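Local coordinates for protein quinone reductase (Klebsiella pneumoniae subsp. pneumoniae, PDB 4GI5) that probably works as an FAD-dependent NAD(P)H:quinone oxidoreductase, holding its flavin cofactor in a flavodoxin-like fold, at residues B[132-135]-B[136-140]; B[59-63]-B[64-68]; B[225-228]-B[229-232]. All blocks are in the same frame, centred on the assembly; numbering follows the deposited sequence.

Contact 1 is buried, contact 2 half so, and contact 3 lies at the surface. Contacts 1 and 2 touch: Trp66 of the loop after strand 55-60 meets Trp134 and Arg137 of helix 129-138, and both regions reach the second subunit. Contact 3 lies across the chain's centre from contact 1, about 22 Å away between nearest atoms, on helix 224-239. Chemistry follows place. The buried helix end joins aromatic packing to an ion pair used at the subunit interface; the loop depends mainly on backbone bonds and a leucine on an indole; the surface helix offers one phenyl ring to the adenine of FAD.

Contact 1: B[132-135]-B[136-140]; sequences KGWI and DRVYA
Val138 CG2 sits over the five-membered ring of the Trp134 indole, 3.8 Å from its centroid and only 5° off the normal. With chi1 at 173°, CG2 lies beside the backbone N and takes the pyrrole ring, while Val138 CG1 reaches the benzo-ring carbon CZ2 of Trp134 at 4.1 Å. Ile135 CD1 lies in plane at the indole edge and also covers a face of the Tyr139 ring, 4.1 Å from the Tyr139 centroid. Trp134 and Tyr139 meet obliquely, CZ3 to CE1 at 4.0 Å. The polar ends point elsewhere: Trp134 NE1 bonds to Glu106, Tyr139 OH to the carbonyl of Met202, and the Arg137 guanidinium pairs with Asp74 and Asp102.

One turn apart, Lys132 and Asp136 form a salt bridge in which NZ reaches OD1 at 2.7 Å on the syn lone pair, the lysine chain being bent at chi2 (61°) and again at its end. NZ is gripped further by the carbonyls of Trp123 and Met127 of the second subunit, while Asp136 OD2 takes the backbone N-H of Ala129 there, so both partners of the ion pair are anchored across the interface. The helix closes with Tyr139 N bonded to Ile135 O at 3.0 Å. Ala140 N then reaches Val138 O at 2.8 Å, an inverse gamma turn centred on Tyr139.

Trp124 of the second subunit, an FAD-binding residue, packs edge-to-face with Tyr139, and Asp136 touches FAD: this is the end of a buried helix at a dimer interface that also borders a flavin site.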
ATOM      1  N   LYS B 132      -1.469  -4.613   6.014  1.00 12.54           N
ATOM      2  CA  LYS B 132      -2.108  -3.304   5.888  1.00 12.22           C
ATOM      3  C   LYS B 132      -3.285  -3.209   6.851  1.00 12.62           C
ATOM      4  O   LYS B 132      -3.541  -2.152   7.434  1.00 12.33           O
ATOM      5  CB  LYS B 132      -2.637  -3.112   4.496  1.00 13.03           C
ATOM      6  CG  LYS B 132      -3.296  -1.739   4.207  1.00 12.45           C
ATOM      7  CD  LYS B 132      -2.231  -0.661   4.422  1.00 14.86           C
ATOM      8  CE  LYS B 132      -2.731   0.712   4.330  1.00 16.54           C
ATOM      9  NZ  LYS B 132      -4.089   1.207   4.379  1.00 13.35           N
ATOM     10  N   GLY B 133      -3.985  -4.301   7.092  1.00 13.39           N
ATOM     11  CA  GLY B 133      -5.074  -4.274   8.062  1.00 13.58           C
ATOM     12  C   GLY B 133      -4.650  -4.158   9.517  1.00 13.31           C
ATOM     13  O   GLY B 133      -5.385  -3.574  10.298  1.00 15.20           O
ATOM     14  N   TRP B 134      -3.483  -4.672   9.850  1.00 12.20           N
ATOM     15  CA  TRP B 134      -2.840  -4.375  11.093  1.00 13.29           C
ATOM     16  C   TRP B 134      -2.575  -2.884  11.276  1.00 13.48           C
ATOM     17  O   TRP B 134      -2.982  -2.291  12.285  1.00 14.06           O
ATOM     18  CB  TRP B 134      -1.646  -5.221  11.278  1.00 13.30           C
ATOM     19  CG  TRP B 134      -0.912  -5.113  12.546  1.00 13.77           C
ATOM     20  CD1 TRP B 134      -1.062  -6.004  13.664  1.00 15.47           C
ATOM     21  CD2 TRP B 134       0.046  -4.152  12.958  1.00 14.32           C
ATOM     22  NE1 TRP B 134      -0.170  -5.633  14.672  1.00 15.79           N
ATOM     23  CE2 TRP B 134       0.451  -4.483  14.312  1.00 16.16           C
ATOM     24  CE3 TRP B 134       0.600  -3.001  12.355  1.00 15.78           C
ATOM     25  CZ2 TRP B 134       1.382  -3.719  15.002  1.00 16.12           C
ATOM     26  CZ3 TRP B 134       1.556  -2.246  13.068  1.00 17.38           C
ATOM     27  CH2 TRP B 134       1.944  -2.656  14.369  1.00 16.48           C
ATOM     28  N   ILE B 135      -2.004  -2.252  10.250  1.00 12.64           N
ATOM     29  CA  ILE B 135      -1.824  -0.808  10.280  1.00 12.79           C
ATOM     30  C   ILE B 135      -3.147  -0.134  10.487  1.00 11.79           C
ATOM     31  O   ILE B 135      -3.319   0.731  11.390  1.00 13.95           O
ATOM     32  CB  ILE B 135      -1.096  -0.287   9.032  1.00 12.78           C
ATOM     33  CG1 ILE B 135       0.295  -0.871   8.970  1.00 14.33           C
ATOM     34  CG2 ILE B 135      -1.140   1.241   8.965  1.00 13.72           C
ATOM     35  CD1 ILE B 135       1.287  -0.182   9.893  1.00 16.55           C
ATOM     36  N   ASP B 136      -4.137  -0.416   9.640  1.00 11.74           N
ATOM     37  CA  ASP B 136      -5.380   0.335   9.657  1.00 11.97           C
ATOM     38  C   ASP B 136      -6.078   0.237  11.009  1.00 14.67           C
ATOM     39  O   ASP B 136      -6.648   1.213  11.445  1.00 14.52           O
ATOM     40  CB  ASP B 136      -6.374  -0.241   8.648  1.00 12.01           C
ATOM     41  CG  ASP B 136      -6.025   0.054   7.153  1.00 14.54           C
ATOM     42  OD1 ASP B 136      -5.101   0.816   6.879  1.00 14.68           O
ATOM     43  OD2 ASP B 136      -6.605  -0.727   6.316  1.00 14.16           O
ATOM     44  N   ARG B 137      -6.032  -0.928  11.607  1.00 12.56           N
ATOM     45  CA  ARG B 137      -6.757  -1.185  12.859  1.00 13.33           C
ATOM     46  C   ARG B 137      -5.984  -0.840  14.118  1.00 15.11           C
ATOM     47  O   ARG B 137      -6.598  -0.412  15.113  1.00 15.58           O
ATOM     48  CB  ARG B 137      -7.300  -2.588  12.876  1.00 14.13           C
ATOM     49  CG  ARG B 137      -8.329  -2.844  11.821  1.00 13.82           C
ATOM     50  CD  ARG B 137      -8.844  -4.298  11.654  1.00 15.72           C
ATOM     51  NE  ARG B 137      -9.601  -4.635  12.903  1.00 14.77           N
ATOM     52  CZ  ARG B 137      -9.184  -5.500  13.837  1.00 16.32           C
ATOM     53  NH1 ARG B 137      -8.040  -6.208  13.762  1.00 17.79           N
ATOM     54  NH2 ARG B 137      -9.924  -5.568  14.988  1.00 17.44           N
ATOM     55  N   VAL B 138      -4.688  -1.020  14.123  1.00 13.28           N
ATOM     56  CA  VAL B 138      -3.891  -0.784  15.338  1.00 13.57           C
ATOM     57  C   VAL B 138      -3.558   0.711  15.485  1.00 15.32           C
ATOM     58  O   VAL B 138      -3.431   1.233  16.578  1.00 14.94           O
ATOM     59  CB  VAL B 138      -2.631  -1.614  15.318  1.00 14.70           C
ATOM     60  CG1 VAL B 138      -1.645  -1.334  16.427  1.00 15.22           C
ATOM     61  CG2 VAL B 138      -3.012  -3.086  15.332  1.00 15.07           C
ATOM     62  N   TYR B 139      -3.382   1.421  14.339  1.00 14.81           N
ATOM     63  CA  TYR B 139      -2.901   2.792  14.376  1.00 13.04           C
ATOM     64  C   TYR B 139      -4.059   3.727  14.645  1.00 16.70           C
ATOM     65  O   TYR B 139      -4.542   4.456  13.777  1.00 17.40           O
ATOM     66  CB  TYR B 139      -2.205   3.146  13.023  1.00 13.95           C
ATOM     67  CG  TYR B 139      -0.771   2.858  12.945  1.00 14.00           C
ATOM     68  CD1 TYR B 139      -0.141   1.919  13.765  1.00 14.65           C
ATOM     69  CD2 TYR B 139       0.017   3.467  11.932  1.00 13.85           C
ATOM     70  CE1 TYR B 139       1.194   1.638  13.716  1.00 15.30           C
ATOM     71  CE2 TYR B 139       1.373   3.196  11.859  1.00 13.95           C
ATOM     72  CZ  TYR B 139       2.020   2.356  12.769  1.00 14.19           C
ATOM     73  OH  TYR B 139       3.353   2.178  12.586  1.00 15.82           O
ATOM     74  N   ALA B 140      -4.566   3.695  15.859  1.00 16.22           N
ATOM     75  CA  ALA B 140      -5.749   4.481  16.229  1.00 15.51           C
ATOM     76  C   ALA B 140      -5.542   6.019  16.380  1.00 14.55           C
ATOM     77  O   ALA B 140      -4.441   6.497  16.628  1.00 14.98           O
ATOM     78  CB  ALA B 140      -6.269   3.909  17.600  1.00 17.71           C
TER

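Contact 2: B[59-63]-B[64-68]; sequences SDLYA and MRWKA
Leu61 and Trp66 run side by side in the same direction, CB to CB at 3.9 Å, and the leucine lays CD2 over one face of the indole, 4.0 Å from Trp66 CG and displaced toward the ring's rim. The indole's CG stands anti to the backbone N (chi1 -180°), which sends the ring along the leucine branch. In Met64, present as selenomethionine, CG lies beside the backbone N (chi1 -65°), and SE comes back to 4.0 Å from Ser59 CB, near the end of strand 55-60. Ser59 OG is bonded to Glu106, on helix 101-112, which Met64 also touches.

Backbone bonds hold the turn that carries these side chains. Met64 N reaches Asp60 O at 2.9 Å. Asp60 OD1 also accepts from Ala63 N at 3.1 Å, an Asx motif in which the N-H comes from 61° out of the carboxylate plane.

Trp66 N bonds to Leu61 O at 3.0 Å and Arg65 N to Tyr62 O at 3.0 Å, with Arg65 in the left-handed helical region. This bond pair is that of a Schellman motif, closing a single helical turn where parallel strand 55-60 gives way to the loop.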
ATOM      1  N   SER B  59       4.059 -11.027  16.153  1.00 16.05           N
ATOM      2  CA  SER B  59       2.680 -11.003  15.777  1.00 17.29           C
ATOM      3  C   SER B  59       2.616 -11.662  14.399  1.00 21.24           C
ATOM      4  O   SER B  59       2.790 -11.002  13.376  1.00 17.34           O
ATOM      5  CB  SER B  59       2.141  -9.558  15.717  1.00 19.36           C
ATOM      6  OG  SER B  59       2.054  -9.015  17.018  1.00 18.05           O
ATOM      7  N   ASP B  60       2.294 -12.950  14.379  1.00 17.67           N
ATOM      8  CA  ASP B  60       2.191 -13.713  13.185  1.00 19.27           C
ATOM      9  C   ASP B  60       0.759 -13.597  12.749  1.00 17.96           C
ATOM     10  O   ASP B  60      -0.208 -14.246  13.272  1.00 15.62           O
ATOM     11  CB  ASP B  60       2.656 -15.164  13.444  1.00 19.92           C
ATOM     12  CG  ASP B  60       2.498 -16.047  12.233  1.00 19.99           C
ATOM     13  OD1 ASP B  60       1.694 -15.825  11.244  1.00 17.37           O
ATOM     14  OD2 ASP B  60       3.198 -17.125  12.251  1.00 19.31           O
ATOM     15  N   LEU B  61       0.510 -12.652  11.830  1.00 14.47           N
ATOM     16  CA  LEU B  61      -0.878 -12.290  11.532  1.00 13.30           C
ATOM     17  C   LEU B  61      -1.785 -13.381  10.988  1.00 14.96           C
ATOM     18  O   LEU B  61      -2.925 -13.504  11.467  1.00 15.43           O
ATOM     19  CB  LEU B  61      -0.903 -11.085  10.566  1.00 13.79           C
ATOM     20  CG  LEU B  61      -0.134  -9.883  11.097  1.00 13.88           C
ATOM     21  CD1 LEU B  61      -0.113  -8.749  10.031  1.00 13.39           C
ATOM     22  CD2 LEU B  61      -0.623  -9.334  12.425  1.00 16.36           C
ATOM     23  N   TYR B  62      -1.263 -14.206  10.100  1.00 14.85           N
ATOM     24  CA  TYR B  62      -2.033 -15.324   9.584  1.00 15.66           C
ATOM     25  C   TYR B  62      -2.312 -16.365  10.754  1.00 17.01           C
ATOM     26  O   TYR B  62      -3.471 -16.849  10.833  1.00 17.42           O
ATOM     27  CB  TYR B  62      -1.395 -15.974   8.419  1.00 16.49           C
ATOM     28  CG  TYR B  62      -1.668 -15.259   7.114  1.00 14.39           C
ATOM     29  CD1 TYR B  62      -2.856 -15.484   6.398  1.00 14.83           C
ATOM     30  CD2 TYR B  62      -0.745 -14.370   6.570  1.00 13.29           C
ATOM     31  CE1 TYR B  62      -3.063 -14.849   5.138  1.00 14.77           C
ATOM     32  CE2 TYR B  62      -0.955 -13.721   5.389  1.00 14.38           C
ATOM     33  CZ  TYR B  62      -2.066 -14.003   4.665  1.00 15.14           C
ATOM     34  OH  TYR B  62      -2.245 -13.475   3.375  1.00 15.12           O
ATOM     35  N   ALA B  63      -1.310 -16.600  11.566  1.00 17.26           N
ATOM     36  CA  ALA B  63      -1.467 -17.644  12.670  1.00 19.38           C
ATOM     37  C   ALA B  63      -2.506 -17.138  13.630  1.00 21.25           C
ATOM     38  O   ALA B  63      -3.314 -17.929  14.172  1.00 20.94           O
ATOM     39  CB  ALA B  63      -0.126 -17.901  13.312  1.00 19.07           C
HETATM   40  N   MSE B  64      -2.607 -15.819  13.852  1.00 18.45           N
HETATM   41  CA  MSE B  64      -3.547 -15.207  14.801  1.00 22.66           C
HETATM   42  C   MSE B  64      -4.951 -15.008  14.151  1.00 20.21           C
HETATM   43  O   MSE B  64      -5.822 -14.507  14.774  1.00 21.07           O
HETATM   44  CB  MSE B  64      -3.031 -13.814  15.244  1.00 23.86           C
HETATM   45  CG  MSE B  64      -1.771 -13.896  16.006  1.00 26.85           C
HETATM   46 SE   MSE B  64      -1.069 -11.934  15.888  1.00 41.63          SE
HETATM   47  CE  MSE B  64      -1.611 -12.367  17.514  1.00 16.13           C
ATOM     48  N   ARG B  65      -5.109 -15.320  12.875  1.00 18.41           N
ATOM     49  CA  ARG B  65      -6.333 -15.100  12.067  1.00 20.64           C
ATOM     50  C   ARG B  65      -6.745 -13.611  12.218  1.00 19.90           C
ATOM     51  O   ARG B  65      -7.838 -13.230  12.535  1.00 18.77           O
ATOM     52  CB  ARG B  65      -7.483 -16.021  12.482  1.00 26.15           C
ATOM     53  CG  ARG B  65      -7.039 -17.501  12.479  1.00 31.38           C
ATOM     54  CD  ARG B  65      -8.110 -18.396  13.114  1.00 42.92           C
ATOM     55  NE  ARG B  65      -9.174 -18.540  12.132  1.00 58.29           N
ATOM     56  CZ  ARG B  65     -10.409 -18.006  12.188  1.00 70.08           C
ATOM     57  NH1 ARG B  65     -10.829 -17.256  13.222  1.00 74.92           N
ATOM     58  NH2 ARG B  65     -11.244 -18.226  11.173  1.00 66.12           N
ATOM     59  N   TRP B  66      -5.767 -12.776  12.020  1.00 17.91           N
ATOM     60  CA  TRP B  66      -5.908 -11.328  12.262  1.00 18.07           C
ATOM     61  C   TRP B  66      -7.033 -10.764  11.369  1.00 15.41           C
ATOM     62  O   TRP B  66      -7.028 -10.976  10.153  1.00 16.61           O
ATOM     63  CB  TRP B  66      -4.571 -10.660  11.873  1.00 15.58           C
ATOM     64  CG  TRP B  66      -4.632  -9.146  12.098  1.00 15.65           C
ATOM     65  CD1 TRP B  66      -4.753  -8.164  11.103  1.00 16.10           C
ATOM     66  CD2 TRP B  66      -4.650  -8.459  13.335  1.00 14.57           C
ATOM     67  NE1 TRP B  66      -4.858  -6.954  11.689  1.00 15.88           N
ATOM     68  CE2 TRP B  66      -4.851  -7.089  13.059  1.00 14.44           C
ATOM     69  CE3 TRP B  66      -4.587  -8.867  14.684  1.00 16.10           C
ATOM     70  CZ2 TRP B  66      -4.887  -6.113  14.053  1.00 16.11           C
ATOM     71  CZ3 TRP B  66      -4.605  -7.856  15.682  1.00 17.48           C
ATOM     72  CH2 TRP B  66      -4.794  -6.532  15.386  1.00 18.40           C
ATOM     73  N   LYS B  67      -7.939  -9.979  11.950  1.00 16.86           N
ATOM     74  CA  LYS B  67      -8.971  -9.347  11.208  1.00 17.59           C
ATOM     75  C   LYS B  67      -8.460  -8.135  10.416  1.00 16.53           C
ATOM     76  O   LYS B  67      -7.921  -7.218  11.041  1.00 17.14           O
ATOM     77  CB  LYS B  67     -10.080  -8.837  12.162  1.00 18.38           C
ATOM     78  CG  LYS B  67     -11.232  -8.073  11.531  1.00 18.71           C
ATOM     79  CD  LYS B  67     -12.343  -7.632  12.510  1.00 22.46           C
ATOM     80  CE  LYS B  67     -13.248  -6.522  11.914  1.00 25.13           C
ATOM     81  NZ  LYS B  67     -14.064  -6.082  13.010  1.00 27.54           N
ATOM     82  N   ALA B  68      -8.588  -8.185   9.105  1.00 14.71           N
ATOM     83  CA  ALA B  68      -7.969  -7.081   8.307  1.00 15.81           C
ATOM     84  C   ALA B  68      -8.803  -5.831   8.049  1.00 17.66           C
ATOM     85  O   ALA B  68      -8.220  -4.768   7.888  1.00 18.29           O
ATOM     86  CB  ALA B  68      -7.560  -7.651   6.944  1.00 16.63           C
TER

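Contact 3: B[225-228]-B[229-232]; sequences GQFA and DQCA. With FAD (flavin-adenine dinucleotide), chain H.
Phe227 offers one face of its ring to the adenine of FAD and the opposite face to Cys231. On the cofactor side the amino nitrogen N6A stands over the middle of the phenyl ring, 3.7 Å above its plane, and N1A comes within 3.4 Å of Phe227 CG. The two ring systems are moderately tilted against each other, and it is the N1A and N6A rim of the adenine that overlaps the phenyl, the rest lying beyond it. On the far side Cys231 SG sits 3.6 Å from the Phe227 centroid and 25° off the normal, leaning toward the ring's rim. This sulfur-aromatic contact joins residues one helical turn apart. Phe227 CG is anti to its N (chi1 -173°), and the ring therefore swings out from the helix between sulfur and nucleotide.

Gln230 comes across the ring at nearly a right angle, its amide plane 84° from the phenyl plane. Its OE1 approaches Phe227 CD1 at 3.5 Å and is buried without a hydrogen-bonding partner in the model. Its NE2 bonds to Thr222 OG1 and to a glycerol probably left by crystallisation. Gln226, one turn back, sends NE2 to the carbonyl of Arg218; the two NE2 atoms, of Gln226 and Gln230, stay 3.8 Å apart.

Regular helical bonds hold the frame, among them Cys231 N to Phe227 O at 2.8 Å. Phe227 also packs on Leu37, Ala40 and Leu41, and Gln230 on Leu37, so this early part of helix 224-239, following strand 209-216 at one edge of the chain's parallel sheet, lies against helix 37-51 with the adenine end of FAD beside it.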
ATOM      1  N   GLY B 225      22.302 -21.640  -1.898  1.00 21.90           N
ATOM      2  CA  GLY B 225      23.344 -20.691  -1.812  1.00 21.53           C
ATOM      3  C   GLY B 225      22.839 -19.236  -1.685  1.00 21.94           C
ATOM      4  O   GLY B 225      23.369 -18.430  -0.918  1.00 21.09           O
ATOM      5  N   GLN B 226      21.747 -18.999  -2.361  1.00 20.54           N
ATOM      6  CA  GLN B 226      21.063 -17.647  -2.220  1.00 20.92           C
ATOM      7  C   GLN B 226      20.494 -17.468  -0.818  1.00 17.58           C
ATOM      8  O   GLN B 226      20.587 -16.407  -0.203  1.00 18.33           O
ATOM      9  CB  GLN B 226      19.996 -17.518  -3.337  1.00 19.42           C
ATOM     10  CG  GLN B 226      19.361 -16.119  -3.378  1.00 20.60           C
ATOM     11  CD  GLN B 226      18.481 -15.947  -4.572  1.00 25.69           C
ATOM     12  OE1 GLN B 226      18.419 -16.807  -5.470  1.00 26.24           O
ATOM     13  NE2 GLN B 226      17.622 -14.963  -4.501  1.00 26.18           N
ATOM     14  N   PHE B 227      19.906 -18.506  -0.268  1.00 19.06           N
ATOM     15  CA  PHE B 227      19.461 -18.485   1.083  1.00 17.47           C
ATOM     16  C   PHE B 227      20.568 -18.228   2.092  1.00 19.59           C
ATOM     17  O   PHE B 227      20.413 -17.486   3.060  1.00 18.94           O
ATOM     18  CB  PHE B 227      18.704 -19.742   1.410  1.00 18.17           C
ATOM     19  CG  PHE B 227      18.073 -19.722   2.761  1.00 17.78           C
ATOM     20  CD1 PHE B 227      16.933 -18.887   3.030  1.00 17.90           C
ATOM     21  CD2 PHE B 227      18.510 -20.535   3.820  1.00 19.88           C
ATOM     22  CE1 PHE B 227      16.356 -18.793   4.278  1.00 21.87           C
ATOM     23  CE2 PHE B 227      17.961 -20.411   5.093  1.00 23.92           C
ATOM     24  CZ  PHE B 227      16.859 -19.577   5.333  1.00 27.97           C
ATOM     25  N   ALA B 228      21.733 -18.884   1.906  1.00 21.13           N
ATOM     26  CA  ALA B 228      22.820 -18.579   2.780  1.00 22.28           C
ATOM     27  C   ALA B 228      23.224 -17.096   2.675  1.00 19.21           C
ATOM     28  O   ALA B 228      23.562 -16.479   3.759  1.00 21.56           O
ATOM     29  CB  ALA B 228      24.055 -19.495   2.506  1.00 26.07           C
ATOM     30  N   ASP B 229      23.220 -16.536   1.485  1.00 20.50           N
ATOM     31  CA  ASP B 229      23.519 -15.142   1.354  1.00 20.74           C
ATOM     32  C   ASP B 229      22.463 -14.246   2.123  1.00 19.26           C
ATOM     33  O   ASP B 229      22.847 -13.230   2.738  1.00 18.26           O
ATOM     34  CB  ASP B 229      23.620 -14.684  -0.099  1.00 23.40           C
ATOM     35  CG  ASP B 229      24.827 -15.270  -0.849  1.00 27.97           C
ATOM     36  OD1 ASP B 229      25.775 -15.731  -0.194  1.00 30.19           O
ATOM     37  OD2 ASP B 229      24.688 -15.341  -2.056  1.00 29.93           O
ATOM     38  N   GLN B 230      21.187 -14.597   1.946  1.00 19.10           N
ATOM     39  CA  GLN B 230      20.108 -13.886   2.650  1.00 18.83           C
ATOM     40  C   GLN B 230      20.299 -13.944   4.131  1.00 19.08           C
ATOM     41  O   GLN B 230      20.177 -12.961   4.819  1.00 18.69           O
ATOM     42  CB  GLN B 230      18.729 -14.434   2.243  1.00 18.34           C
ATOM     43  CG  GLN B 230      18.383 -14.227   0.756  1.00 18.15           C
ATOM     44  CD  GLN B 230      17.275 -15.119   0.299  1.00 17.97           C
ATOM     45  OE1 GLN B 230      16.958 -16.141   0.939  1.00 18.05           O
ATOM     46  NE2 GLN B 230      16.738 -14.826  -0.856  1.00 16.33           N
ATOM     47  N   CYS B 231      20.565 -15.162   4.664  1.00 20.74           N
ATOM     48  CA  CYS B 231      20.768 -15.320   6.091  1.00 19.67           C
ATOM     49  C   CYS B 231      21.915 -14.479   6.586  1.00 17.80           C
ATOM     50  O   CYS B 231      21.745 -13.927   7.668  1.00 19.71           O
ATOM     51  CB  CYS B 231      21.078 -16.784   6.485  1.00 23.13           C
ATOM     52  SG  CYS B 231      19.719 -17.910   6.202  1.00 32.84           S
ATOM     53  N   ALA B 232      23.029 -14.428   5.834  1.00 19.75           N
ATOM     54  CA  ALA B 232      24.206 -13.647   6.295  1.00 22.31           C
ATOM     55  C   ALA B 232      23.891 -12.155   6.378  1.00 22.52           C
ATOM     56  O   ALA B 232      24.252 -11.458   7.314  1.00 21.51           O
ATOM     57  CB  ALA B 232      25.349 -13.896   5.350  1.00 25.31           C
TER
HETATM   58  PA  FAD H 301       8.220 -19.034  -1.301  1.00 16.39           P
HETATM   59  O1A FAD H 301       7.775 -19.680  -0.054  1.00 17.84           O
HETATM   60  O2A FAD H 301       7.507 -19.082  -2.570  1.00 16.72           O
HETATM   61  O5B FAD H 301       9.726 -19.556  -1.670  1.00 15.27           O
HETATM   62  C5B FAD H 301      10.601 -18.972  -2.657  1.00 15.90           C
HETATM   63  C4B FAD H 301      11.739 -19.909  -2.898  1.00 15.78           C
HETATM   64  O4B FAD H 301      12.579 -19.878  -1.767  1.00 17.51           O
HETATM   65  C3B FAD H 301      11.301 -21.320  -3.208  1.00 21.19           C
HETATM   66  O3B FAD H 301      12.050 -21.699  -4.353  1.00 22.56           O
HETATM   67  C2B FAD H 301      11.794 -22.012  -1.971  1.00 21.19           C
HETATM   68  O2B FAD H 301      12.045 -23.429  -2.160  1.00 23.06           O
HETATM   69  C1B FAD H 301      13.006 -21.280  -1.501  1.00 19.70           C
HETATM   70  N9A FAD H 301      13.247 -21.530  -0.054  1.00 20.39           N
HETATM   71  C8A FAD H 301      12.337 -21.633   1.057  1.00 18.31           C
HETATM   72  N7A FAD H 301      12.953 -21.899   2.185  1.00 26.92           N
HETATM   73  C5A FAD H 301      14.229 -22.088   1.741  1.00 20.92           C
HETATM   74  C6A FAD H 301      15.479 -22.532   2.358  1.00 28.41           C
HETATM   75  N6A FAD H 301      15.371 -22.696   3.635  1.00 22.41           N
HETATM   76  N1A FAD H 301      16.654 -22.627   1.644  1.00 28.60           N
HETATM   77  C2A FAD H 301      16.659 -22.340   0.346  1.00 28.44           C
HETATM   78  N3A FAD H 301      15.494 -21.958  -0.305  1.00 22.23           N
HETATM   79  C4A FAD H 301      14.419 -21.833   0.389  1.00 22.29           C
HETATM   80  N1  FAD H 301       7.324  -9.364  -6.553  1.00 13.50           N
HETATM   81  C2  FAD H 301       7.748  -8.107  -6.804  1.00 14.89           C
HETATM   82  O2  FAD H 301       9.002  -7.844  -7.044  1.00 14.76           O
HETATM   83  N3  FAD H 301       6.868  -7.043  -6.820  1.00 12.62           N
HETATM   84  C4  FAD H 301       5.537  -7.219  -6.712  1.00 12.93           C
HETATM   85  O4  FAD H 301       4.763  -6.255  -6.643  1.00 13.54           O
HETATM   86  C4X FAD H 301       5.068  -8.558  -6.478  1.00 13.08           C
HETATM   87  N5  FAD H 301       3.735  -8.786  -6.288  1.00 14.11           N
HETATM   88  C5X FAD H 301       3.288 -10.089  -5.939  1.00 13.75           C
HETATM   89  C6  FAD H 301       2.023 -10.301  -5.663  1.00 13.19           C
HETATM   90  C7  FAD H 301       1.573 -11.538  -5.207  1.00 15.20           C
HETATM   91  C7M FAD H 301       0.141 -11.755  -4.884  1.00 17.91           C
HETATM   92  C8  FAD H 301       2.486 -12.617  -5.135  1.00 12.97           C
HETATM   93  C8M FAD H 301       1.995 -13.977  -4.716  1.00 15.35           C
HETATM   94  C9  FAD H 301       3.798 -12.430  -5.439  1.00 13.42           C
HETATM   95  C9A FAD H 301       4.248 -11.135  -5.828  1.00 12.52           C
HETATM   96  N10 FAD H 301       5.586 -10.861  -6.010  1.00 12.94           N
HETATM   97  C10 FAD H 301       6.036  -9.586  -6.323  1.00 11.98           C
HETATM   98  C1' FAD H 301       6.621 -11.890  -5.832  1.00 13.10           C
HETATM   99  C2' FAD H 301       6.819 -12.008  -4.320  1.00 12.75           C
HETATM  100  O2' FAD H 301       7.420 -10.885  -3.670  1.00 13.05           O
HETATM  101  C3' FAD H 301       7.680 -13.267  -3.976  1.00 14.10           C
HETATM  102  O3' FAD H 301       6.855 -14.371  -4.428  1.00 14.79           O
HETATM  103  C4' FAD H 301       7.942 -13.459  -2.477  1.00 13.68           C
HETATM  104  O4' FAD H 301       8.853 -12.497  -2.053  1.00 15.06           O
HETATM  105  C5' FAD H 301       8.626 -14.831  -2.231  1.00 13.79           C
HETATM  106  O5' FAD H 301       8.693 -15.042  -0.858  1.00 14.16           O
HETATM  107  P   FAD H 301       7.846 -16.316  -0.258  1.00 15.10           P
HETATM  108  O1P FAD H 301       8.138 -16.372   1.191  1.00 14.42           O
HETATM  109  O2P FAD H 301       6.435 -16.316  -0.643  1.00 14.25           O
HETATM  110  O3P FAD H 301       8.653 -17.473  -1.046  1.00 15.18           O